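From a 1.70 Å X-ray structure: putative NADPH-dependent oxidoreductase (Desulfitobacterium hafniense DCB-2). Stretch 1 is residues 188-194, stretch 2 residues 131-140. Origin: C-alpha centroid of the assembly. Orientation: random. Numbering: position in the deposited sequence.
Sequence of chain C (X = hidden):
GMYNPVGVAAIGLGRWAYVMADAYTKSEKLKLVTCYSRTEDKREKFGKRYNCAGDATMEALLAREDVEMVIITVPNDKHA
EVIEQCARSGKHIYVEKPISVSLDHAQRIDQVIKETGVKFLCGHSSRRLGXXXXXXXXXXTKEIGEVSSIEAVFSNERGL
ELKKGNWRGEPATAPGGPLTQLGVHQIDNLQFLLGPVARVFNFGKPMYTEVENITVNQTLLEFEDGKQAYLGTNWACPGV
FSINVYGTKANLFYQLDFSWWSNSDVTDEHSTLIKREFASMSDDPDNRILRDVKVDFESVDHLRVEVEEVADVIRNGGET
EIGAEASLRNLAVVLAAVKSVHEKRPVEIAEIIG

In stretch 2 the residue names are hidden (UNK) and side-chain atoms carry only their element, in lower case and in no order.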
# COMPACT_ATOMS: atom_id res chain seq x y z
N ASP C 188 -4.71 7.12 -13.48
CA ASP C 188 -4.01 7.73 -14.62
C ASP C 188 -2.51 7.79 -14.32
O ASP C 188 -1.75 7.44 -15.24
CB ASP C 188 -4.56 9.11 -14.94
CG ASP C 188 -3.91 9.60 -16.23
OD1 ASP C 188 -4.24 9.04 -17.31
OD2 ASP C 188 -3.07 10.51 -16.12
N ASN C 189 -2.12 8.21 -13.12
CA ASN C 189 -0.68 8.21 -12.83
C ASN C 189 -0.08 6.84 -13.02
O ASN C 189 1.03 6.72 -13.55
CB ASN C 189 -0.40 8.72 -11.41
CG ASN C 189 -0.65 10.21 -11.31
OD1 ASN C 189 -0.64 10.91 -12.32
ND2 ASN C 189 -0.85 10.66 -10.08
N LEU C 190 -0.77 5.79 -12.60
CA LEU C 190 -0.24 4.42 -12.66
C LEU C 190 -0.05 3.93 -14.09
O LEU C 190 0.93 3.28 -14.43
CB LEU C 190 -1.19 3.47 -11.91
CG LEU C 190 -1.10 3.59 -10.38
CD1 LEU C 190 -2.28 2.90 -9.70
CD2 LEU C 190 0.21 3.01 -9.90
N GLN C 191 -1.01 4.22 -14.97
CA GLN C 191 -0.86 3.77 -16.36
C GLN C 191 0.06 4.70 -17.14
O GLN C 191 0.69 4.28 -18.10
CB GLN C 191 -2.26 3.62 -16.96
CG GLN C 191 -3.04 2.49 -16.29
CD GLN C 191 -4.37 2.15 -16.96
OE1 GLN C 191 -4.60 1.07 -17.49
NE2 GLN C 191 -5.33 3.08 -16.93
N PHE C 192 0.18 5.96 -16.74
CA PHE C 192 1.20 6.85 -17.29
C PHE C 192 2.61 6.31 -17.00
O PHE C 192 3.51 6.23 -17.84
CB PHE C 192 1.05 8.23 -16.69
CG PHE C 192 2.23 9.16 -16.87
CD1 PHE C 192 2.58 9.54 -18.16
CD2 PHE C 192 2.96 9.65 -15.80
CE1 PHE C 192 3.66 10.38 -18.36
CE2 PHE C 192 4.06 10.47 -16.00
CZ PHE C 192 4.39 10.83 -17.29
N LEU C 193 2.81 5.91 -15.74
CA LEU C 193 4.12 5.43 -15.30
C LEU C 193 4.45 4.04 -15.84
O LEU C 193 5.60 3.85 -16.29
CB LEU C 193 4.16 5.44 -13.78
CG LEU C 193 4.11 6.79 -13.06
CD1 LEU C 193 4.23 6.56 -11.55
CD2 LEU C 193 5.21 7.71 -13.58
N LEU C 194 3.50 3.13 -15.82
CA LEU C 194 3.74 1.73 -16.15
C LEU C 194 2.99 1.12 -17.33
O LEU C 194 3.22 -0.07 -17.62
CB LEU C 194 3.36 0.86 -14.94
CG LEU C 194 4.15 1.09 -13.65
CD1 LEU C 194 3.98 -0.10 -12.74
CD2 LEU C 194 5.61 1.36 -13.94
N UNK C 131 6.96 16.57 -10.58
CA UNK C 131 7.34 15.35 -9.84
C UNK C 131 6.97 14.12 -10.64
O UNK C 131 7.78 13.21 -10.71
c UNK C 131 6.69 15.34 -8.49
N UNK C 132 5.79 14.06 -11.26
CA UNK C 132 5.42 12.84 -11.99
C UNK C 132 6.25 12.68 -13.26
O UNK C 132 6.67 11.58 -13.70
c UNK C 132 3.28 10.71 -11.22
c UNK C 132 3.92 12.90 -12.27
c UNK C 132 3.17 12.85 -9.89
c UNK C 132 3.01 12.21 -11.27
N UNK C 133 6.54 13.82 -13.89
CA UNK C 133 7.44 13.86 -15.05
C UNK C 133 8.85 13.34 -14.69
O UNK C 133 9.46 12.62 -15.48
n UNK C 133 3.52 13.59 -18.95
c UNK C 133 5.64 14.89 -17.28
c UNK C 133 7.53 15.25 -15.65
c UNK C 133 6.27 15.82 -16.26
n UNK C 133 4.60 15.47 -18.10
n UNK C 133 2.80 15.65 -19.52
c UNK C 133 3.66 14.90 -18.83
N UNK C 134 9.34 13.70 -13.52
CA UNK C 134 10.68 13.29 -13.11
C UNK C 134 10.66 11.81 -12.80
O UNK C 134 11.54 11.02 -13.20
n UNK C 134 15.92 14.38 -11.79
c UNK C 134 14.83 13.39 -11.98
c UNK C 134 13.55 14.13 -12.33
c UNK C 134 11.11 14.17 -11.94
c UNK C 134 12.45 13.80 -11.32
N UNK C 135 9.61 11.38 -12.08
CA UNK C 135 9.50 9.95 -11.76
C UNK C 135 9.45 9.10 -13.01
O UNK C 135 10.02 8.00 -13.09
se UNK C 135 6.73 10.34 -8.50
c UNK C 135 8.28 9.69 -10.85
c UNK C 135 6.75 8.44 -8.11
c UNK C 135 8.47 10.30 -9.45
N UNK C 136 8.80 9.57 -14.05
CA UNK C 136 8.67 8.91 -15.33
C UNK C 136 10.06 8.79 -15.97
O UNK C 136 10.47 7.72 -16.46
c UNK C 136 7.47 9.01 -17.58
c UNK C 136 6.23 7.05 -18.54
c UNK C 136 7.04 7.57 -17.36
c UNK C 136 7.69 9.68 -16.23
n UNK C 136 6.44 5.58 -18.71
N UNK C 137 10.79 9.87 -15.96
CA UNK C 137 12.17 9.89 -16.46
C UNK C 137 13.01 8.84 -15.75
O UNK C 137 13.68 8.03 -16.41
c UNK C 137 12.75 11.27 -16.25
o UNK C 137 13.54 13.77 -17.94
o UNK C 137 14.60 13.82 -16.00
c UNK C 137 14.07 13.21 -16.96
c UNK C 137 14.04 11.68 -16.92
N UNK C 138 12.96 8.85 -14.41
CA UNK C 138 13.78 7.93 -13.62
C UNK C 138 13.45 6.48 -13.92
O UNK C 138 14.32 5.60 -13.97
se UNK C 138 13.94 10.20 -9.98
c UNK C 138 14.32 9.58 -11.79
c UNK C 138 15.60 9.62 -9.14
c UNK C 138 13.69 8.24 -12.13
N UNK C 139 12.17 6.19 -14.15
CA UNK C 139 11.74 4.84 -14.51
C UNK C 139 12.15 4.52 -15.93
O UNK C 139 12.60 3.41 -16.24
c UNK C 139 10.22 4.72 -14.34
c UNK C 139 9.64 3.50 -15.02
c UNK C 139 8.29 4.98 -12.70
c UNK C 139 9.78 4.79 -12.86
N UNK C 140 12.00 5.45 -16.87
CA UNK C 140 12.20 5.07 -18.26
C UNK C 140 13.67 4.82 -18.59
O UNK C 140 13.95 3.90 -19.35
o UNK C 140 9.58 4.95 -18.81
c UNK C 140 10.12 5.95 -19.33
o UNK C 140 9.52 6.87 -19.94
c UNK C 140 11.64 6.12 -19.21

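Position 131 has one side-chain carbon and nothing beyond it. It lies out of reach of stretch 1. This is Ala131.

Position 132 has four carbons, forked at the second. One branch tip lies 4.0 Å from CG of Asn189, and the backbone O of 132 is 3.7 Å from CE2 of Phe192, near the plane of the ring. The residue is Leu132. Its CD1 also meets CD1 of Leu193 at 4.3 Å.

Position 133 has three carbons, a nitrogen, then a carbon carrying two more nitrogens. One of those end nitrogens lies 3.3 Å from CE1 of Phe192. This is Arg133, and the nitrogen is NH1. Its CA-to-CB bond points away from stretch 1, yet the side chain returns to make this contact. The ring atom sits at the edge of the guanidinium.

Position 134 has four carbons in a row ending in nitrogen. It touches nothing on stretch 1. This is Lys134.

Position 135 has two carbons, a selenium and a last carbon, unbranched. The backbone C of 135 is 4.5 Å from CD2 of Leu193. It is selenomethionine, Met135. Its CA-to-CB bond points sideways.

Position 136 again has four carbons in a row ending in nitrogen. The chain crosses one face of the Phe192 ring, and the nitrogen reaches the backbone O of Leu193. This is Lys136. NZ donates a hydrogen bond to O of Leu193 at 3.1 Å, and CG packs 3.6 Å from CZ of Phe192.

Position 137 has three carbons, the third carrying two oxygens. It is exposed and makes no contact with stretch 1. This is Glu137.

Position 138 has two carbons, a selenium and a carbon, and is buried but beyond reach of stretch 1. It is also selenomethionine, Met138.

Position 139 has four carbons, forked at the first, with one arm two carbons long. The end carbon of the longer arm lies 4.2 Å from CD2 of Leu193. This is Ile139.

Position 140 has two carbons, the second carrying two oxygens. It makes no contact with stretch 1. This is Asp140. Its OD1 forms a salt bridge with NZ of Lys136 at 3.2 Å.

The two helices run in broadly the same direction, with 33° between them and axes 10.0 Å apart at closest approach. Leu193 packs against Leu132 and Ile139, giving the contact an apolar part. Lys136 adds the polar link: its carbons cover the Phe192 ring while its amine reaches the carbonyl of Leu193. Asp140 holds the same amine from within its own helix.

Stretch 2 (131-140) ALRKMKEMID
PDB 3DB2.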